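Local coordinates for protein cellulase (Soil metagenome, PDB 5I2U) that probably hydrolyses the beta-1,4-glucosidic bonds of cellulose, as a halotolerant TIM-barrel glycoside hydrolase of family 5, at residues A[158-169]-A[190-200]. Sequence-based numbering, arbitrary orientation.
Sequences YEIWNEPDYFEW and NIILVGSPHWD. With MG (magnesium ion), chain H.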
loop_
_atom_site.group_PDB
_atom_site.type_symbol
_atom_site.label_atom_id
_atom_site.label_comp_id
_atom_site.label_asym_id
_atom_site.label_seq_id
_atom_site.Cartn_x
_atom_site.Cartn_y
_atom_site.Cartn_z
ATOM N N TYR A 158 -4.660 -6.354 4.205
ATOM C CA TYR A 158 -5.220 -5.242 4.993
ATOM C C TYR A 158 -4.115 -4.290 5.408
ATOM O O TYR A 158 -3.029 -4.735 5.815
ATOM C CB TYR A 158 -5.891 -5.780 6.261
ATOM C CG TYR A 158 -6.867 -6.908 6.006
ATOM C CD1 TYR A 158 -8.116 -6.664 5.429
ATOM C CD2 TYR A 158 -6.535 -8.222 6.333
ATOM C CE1 TYR A 158 -9.013 -7.706 5.192
ATOM C CE2 TYR A 158 -7.419 -9.267 6.111
ATOM C CZ TYR A 158 -8.658 -9.013 5.541
ATOM O OH TYR A 158 -9.526 -10.056 5.317
ATOM N N GLU A 159 -4.375 -2.988 5.304
ATOM C CA GLU A 159 -3.443 -1.990 5.799
ATOM C C GLU A 159 -4.204 -1.090 6.761
ATOM O O GLU A 159 -5.000 -0.249 6.357
ATOM C CB GLU A 159 -2.834 -1.198 4.662
ATOM C CG GLU A 159 -1.746 -0.249 5.137
ATOM C CD GLU A 159 -1.143 0.564 4.024
ATOM O OE1 GLU A 159 -1.505 0.322 2.855
ATOM O OE2 GLU A 159 -0.298 1.439 4.326
ATOM N N ILE A 160 -3.931 -1.269 8.041
ATOM C CA ILE A 160 -4.862 -0.842 9.083
ATOM C C ILE A 160 -4.798 0.640 9.469
ATOM O O ILE A 160 -5.735 1.158 10.076
ATOM C CB ILE A 160 -4.775 -1.758 10.336
ATOM C CG1 ILE A 160 -3.410 -1.689 11.024
ATOM C CG2 ILE A 160 -5.076 -3.192 9.936
ATOM C CD1 ILE A 160 -3.410 -2.331 12.389
ATOM N N TRP A 161 -3.711 1.320 9.119
ATOM C CA TRP A 161 -3.574 2.739 9.430
ATOM C C TRP A 161 -2.484 3.328 8.547
ATOM O O TRP A 161 -1.286 3.180 8.843
ATOM C CB TRP A 161 -3.233 2.919 10.912
ATOM C CG TRP A 161 -3.255 4.325 11.409
ATOM C CD1 TRP A 161 -3.349 5.474 10.670
ATOM C CD2 TRP A 161 -3.142 4.733 12.769
ATOM N NE1 TRP A 161 -3.307 6.569 11.487
ATOM C CE2 TRP A 161 -3.182 6.149 12.785
ATOM C CE3 TRP A 161 -3.010 4.044 13.979
ATOM C CZ2 TRP A 161 -3.111 6.893 13.971
ATOM C CZ3 TRP A 161 -2.929 4.782 15.163
ATOM C CH2 TRP A 161 -2.979 6.194 15.148
ATOM N N ASN A 162 -2.913 3.989 7.468
ATOM C CA ASN A 162 -2.002 4.486 6.433
ATOM C C ASN A 162 -0.732 5.134 6.981
ATOM O O ASN A 162 0.359 4.597 6.831
ATOM C CB ASN A 162 -2.729 5.475 5.531
ATOM C CG ASN A 162 -1.783 6.246 4.609
ATOM O OD1 ASN A 162 -0.879 5.667 4.016
ATOM N ND2 ASN A 162 -1.973 7.536 4.518
ATOM N N GLU A 163 -0.895 6.286 7.619
ATOM C CA GLU A 163 0.233 7.090 8.044
ATOM C C GLU A 163 -0.119 7.767 9.354
ATOM O O GLU A 163 -0.624 8.888 9.360
ATOM C CB GLU A 163 0.581 8.136 6.973
ATOM C CG GLU A 163 1.510 7.635 5.882
ATOM C CD GLU A 163 1.935 8.718 4.906
ATOM O OE1 GLU A 163 1.421 9.845 4.943
ATOM O OE2 GLU A 163 2.790 8.426 4.062
ATOM N N PRO A 164 0.121 7.071 10.476
ATOM C CA PRO A 164 0.070 7.762 11.748
ATOM C C PRO A 164 1.138 8.865 11.742
ATOM O O PRO A 164 2.275 8.602 11.331
ATOM C CB PRO A 164 0.400 6.672 12.775
ATOM C CG PRO A 164 0.357 5.368 12.051
ATOM C CD PRO A 164 0.525 5.660 10.598
ATOM N N ASP A 165 0.756 10.083 12.130
ATOM C CA ASP A 165 1.704 11.209 12.189
ATOM C C ASP A 165 2.257 11.419 13.622
ATOM O O ASP A 165 3.263 10.795 13.982
ATOM C CB ASP A 165 1.162 12.517 11.541
ATOM C CG ASP A 165 -0.287 12.853 11.923
ATOM O OD1 ASP A 165 -0.763 12.431 13.010
ATOM O OD2 ASP A 165 -0.941 13.559 11.129
ATOM N N TYR A 166 1.591 12.242 14.434
ATOM C CA TYR A 166 2.145 12.706 15.713
ATOM C C TYR A 166 1.558 11.868 16.864
ATOM O O TYR A 166 0.563 12.236 17.511
ATOM C CB TYR A 166 1.891 14.207 15.876
ATOM C CG TYR A 166 2.210 15.005 14.621
ATOM C CD1 TYR A 166 3.526 15.359 14.299
ATOM C CD2 TYR A 166 1.191 15.396 13.747
ATOM C CE1 TYR A 166 3.812 16.095 13.149
ATOM C CE2 TYR A 166 1.466 16.125 12.600
ATOM C CZ TYR A 166 2.777 16.474 12.305
ATOM O OH TYR A 166 3.031 17.185 11.155
ATOM N N PHE A 167 2.170 10.702 17.059
ATOM C CA PHE A 167 1.771 9.730 18.069
ATOM C C PHE A 167 3.030 9.062 18.587
ATOM O O PHE A 167 4.059 9.041 17.904
ATOM C CB PHE A 167 0.879 8.637 17.473
ATOM C CG PHE A 167 -0.464 9.121 17.005
ATOM C CD1 PHE A 167 -0.630 9.598 15.714
ATOM C CD2 PHE A 167 -1.568 9.058 17.839
ATOM C CE1 PHE A 167 -1.874 10.034 15.270
ATOM C CE2 PHE A 167 -2.818 9.489 17.410
ATOM C CZ PHE A 167 -2.973 9.981 16.120
ATOM N N GLU A 168 2.936 8.523 19.797
ATOM C CA GLU A 168 3.953 7.627 20.319
ATOM C C GLU A 168 3.650 6.244 19.735
ATOM O O GLU A 168 2.486 5.900 19.515
ATOM C CB GLU A 168 3.938 7.599 21.857
ATOM C CG GLU A 168 5.347 7.704 22.482
ATOM C CD GLU A 168 5.996 9.043 22.178
ATOM O OE1 GLU A 168 5.325 10.071 22.407
ATOM O OE2 GLU A 168 7.156 9.064 21.682
ATOM N N TRP A 169 4.689 5.454 19.495
ATOM C CA TRP A 169 4.523 4.106 18.956
ATOM C C TRP A 169 3.592 3.243 19.814
ATOM O O TRP A 169 2.801 2.471 19.273
ATOM C CB TRP A 169 5.884 3.417 18.767
ATOM C CG TRP A 169 5.797 1.922 18.610
ATOM C CD1 TRP A 169 6.371 0.986 19.419
ATOM C CD2 TRP A 169 5.069 1.194 17.608
ATOM N NE1 TRP A 169 6.056 -0.279 18.980
ATOM C CE2 TRP A 169 5.251 -0.182 17.875
ATOM C CE3 TRP A 169 4.270 1.569 16.518
ATOM C CZ2 TRP A 169 4.674 -1.185 17.083
ATOM C CZ3 TRP A 169 3.692 0.567 15.727
ATOM C CH2 TRP A 169 3.898 -0.792 16.017
ATOM N N ASN A 190 -4.572 -13.996 6.354
ATOM C CA ASN A 190 -4.195 -12.967 5.372
ATOM C C ASN A 190 -3.287 -11.903 5.971
ATOM O O ASN A 190 -3.305 -11.664 7.181
ATOM C CB ASN A 190 -5.412 -12.293 4.730
ATOM C CG ASN A 190 -6.166 -13.207 3.789
ATOM O OD1 ASN A 190 -6.410 -14.358 4.109
ATOM N ND2 ASN A 190 -6.518 -12.706 2.619
ATOM N N ILE A 191 -2.505 -11.263 5.109
ATOM C CA ILE A 191 -1.475 -10.325 5.565
ATOM C C ILE A 191 -2.135 -9.057 6.100
ATOM O O ILE A 191 -3.122 -8.586 5.531
ATOM C CB ILE A 191 -0.468 -9.905 4.453
ATOM C CG1 ILE A 191 0.106 -11.112 3.681
ATOM C CG2 ILE A 191 0.671 -9.070 5.054
ATOM C CD1 ILE A 191 0.866 -12.132 4.514
ATOM N N ILE A 192 -1.586 -8.540 7.204
ATOM C CA ILE A 192 -1.985 -7.268 7.782
ATOM C C ILE A 192 -0.759 -6.384 7.829
ATOM O O ILE A 192 0.251 -6.768 8.429
ATOM C CB ILE A 192 -2.522 -7.399 9.220
ATOM C CG1 ILE A 192 -3.742 -8.336 9.269
ATOM C CG2 ILE A 192 -2.901 -6.015 9.744
ATOM C CD1 ILE A 192 -4.164 -8.765 10.668
ATOM N N LEU A 193 -0.851 -5.203 7.220
ATOM C CA LEU A 193 0.252 -4.270 7.209
ATOM C C LEU A 193 0.025 -3.229 8.287
ATOM O O LEU A 193 -1.066 -2.672 8.389
ATOM C CB LEU A 193 0.356 -3.615 5.843
ATOM C CG LEU A 193 0.439 -4.531 4.617
ATOM C CD1 LEU A 193 0.677 -3.652 3.397
ATOM C CD2 LEU A 193 1.532 -5.584 4.717
ATOM N N VAL A 194 1.066 -2.947 9.067
ATOM C CA VAL A 194 0.960 -2.103 10.268
ATOM C C VAL A 194 1.787 -0.835 10.123
ATOM O O VAL A 194 2.993 -0.893 9.947
ATOM C CB VAL A 194 1.430 -2.871 11.521
ATOM C CG1 VAL A 194 1.443 -1.969 12.761
ATOM C CG2 VAL A 194 0.535 -4.077 11.747
ATOM N N GLY A 195 1.121 0.305 10.228
ATOM C CA GLY A 195 1.757 1.593 10.144
ATOM C C GLY A 195 2.451 1.954 11.436
ATOM O O GLY A 195 2.210 1.336 12.472
ATOM N N SER A 196 3.308 2.968 11.361
ATOM C CA SER A 196 4.029 3.477 12.518
ATOM C C SER A 196 4.136 5.007 12.444
ATOM O O SER A 196 3.913 5.592 11.370
ATOM C CB SER A 196 5.410 2.818 12.624
ATOM O OG SER A 196 6.208 3.085 11.496
ATOM N N PRO A 197 4.465 5.661 13.583
ATOM C CA PRO A 197 4.414 7.129 13.603
ATOM C C PRO A 197 5.423 7.814 12.687
ATOM O O PRO A 197 6.382 7.185 12.213
ATOM C CB PRO A 197 4.676 7.489 15.078
ATOM C CG PRO A 197 4.478 6.233 15.844
ATOM C CD PRO A 197 4.828 5.120 14.906
ATOM N N HIS A 198 5.169 9.096 12.443
ATOM C CA HIS A 198 5.916 9.902 11.483
ATOM C C HIS A 198 5.859 9.296 10.083
ATOM O O HIS A 198 6.881 9.098 9.433
ATOM C CB HIS A 198 7.354 10.165 11.969
ATOM C CG HIS A 198 7.413 11.039 13.181
ATOM N ND1 HIS A 198 7.669 10.551 14.442
ATOM C CD2 HIS A 198 7.216 12.372 13.327
ATOM C CE1 HIS A 198 7.639 11.545 15.311
ATOM N NE2 HIS A 198 7.370 12.662 14.660
ATOM N N TRP A 199 4.637 9.020 9.632
ATOM C CA TRP A 199 4.357 8.589 8.259
ATOM C C TRP A 199 5.080 7.295 7.921
ATOM O O TRP A 199 5.710 7.176 6.875
ATOM C CB TRP A 199 4.683 9.740 7.284
ATOM C CG TRP A 199 4.021 11.005 7.738
ATOM C CD1 TRP A 199 2.703 11.334 7.585
ATOM C CD2 TRP A 199 4.617 12.074 8.496
ATOM N NE1 TRP A 199 2.451 12.557 8.154
ATOM C CE2 TRP A 199 3.607 13.034 8.722
ATOM C CE3 TRP A 199 5.909 12.322 8.980
ATOM C CZ2 TRP A 199 3.844 14.227 9.418
ATOM C CZ3 TRP A 199 6.154 13.508 9.672
ATOM C CH2 TRP A 199 5.119 14.450 9.885
ATOM N N ASP A 200 4.975 6.329 8.832
ATOM C CA ASP A 200 5.670 5.044 8.725
ATOM C C ASP A 200 7.195 5.203 8.542
ATOM O O ASP A 200 7.794 4.545 7.686
ATOM C CB ASP A 200 5.068 4.179 7.618
ATOM C CG ASP A 200 3.550 4.207 7.616
ATOM O OD1 ASP A 200 2.944 3.937 8.680
ATOM O OD2 ASP A 200 2.963 4.505 6.550
HETATM MG MG MG H . -7.773 -15.650 5.056
HETATM O O HOH W 1 -1.047 0.277 8.862
HETATM O O HOH W 2 0.034 14.144 8.387
HETATM O O HOH W 3 -9.681 -16.965 5.644
HETATM O O HOH W 4 -7.451 -17.145 3.690
#
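Trp199 lies across the loop 163-166 and meets three of its side chains. Its indole CD1 edge points at Glu163 OE1, 3.3 Å away, with the carboxylate turned steeply to the ring, planes 76° apart, while Glu163 OE2 is hydrogen-bonded to His222. At the other end, the CZ2 edge of the indole meets the face of Tyr166 in an offset edge-to-face pair, ring planes at 85°. Asp165 CA sits over one indole face, and water 2 joins Trp199 NE1 to Asp165 OD2. With an alanine in place of Trp199, the Tyr166 ring would probably lose the edge it packs against, and water 2 the N-H that donates to it. The backbone fixes this corner: Trp199 N donates to Pro164 O at 2.9 Å, and His198 N meets a lone pair of Asp165 O in the carbonyl plane.

Pro197 packs beside this corner. Its CB lies 3.3 Å from Phe167 O, and its CD reaches the indole edge of Trp169 at CE3.

Tyr158 dominates the opposite end. CG stands anti to its carbonyl carbon (chi1 -50°), which brings CD2 of the Tyr158 ring to 3.5 Å from Ile191 O and CE2 to 3.9 Å from Asn190 CB. Asn190 OD1 binds the magnesium ion at 2.1 Å, and Tyr158 OH bonds to the metal ligand Asp187. Leu193 N donates to Tyr158 O as parallel strand pairing.

The two strands are neighbours in the eight-stranded barrel, linked by helix 169-186 in a beta-alpha-beta unit. Ile160 and Val194 face that helix, while Glu159 and Leu193 point into the barrel. Strands 124-130 and 217-224 flank the pair.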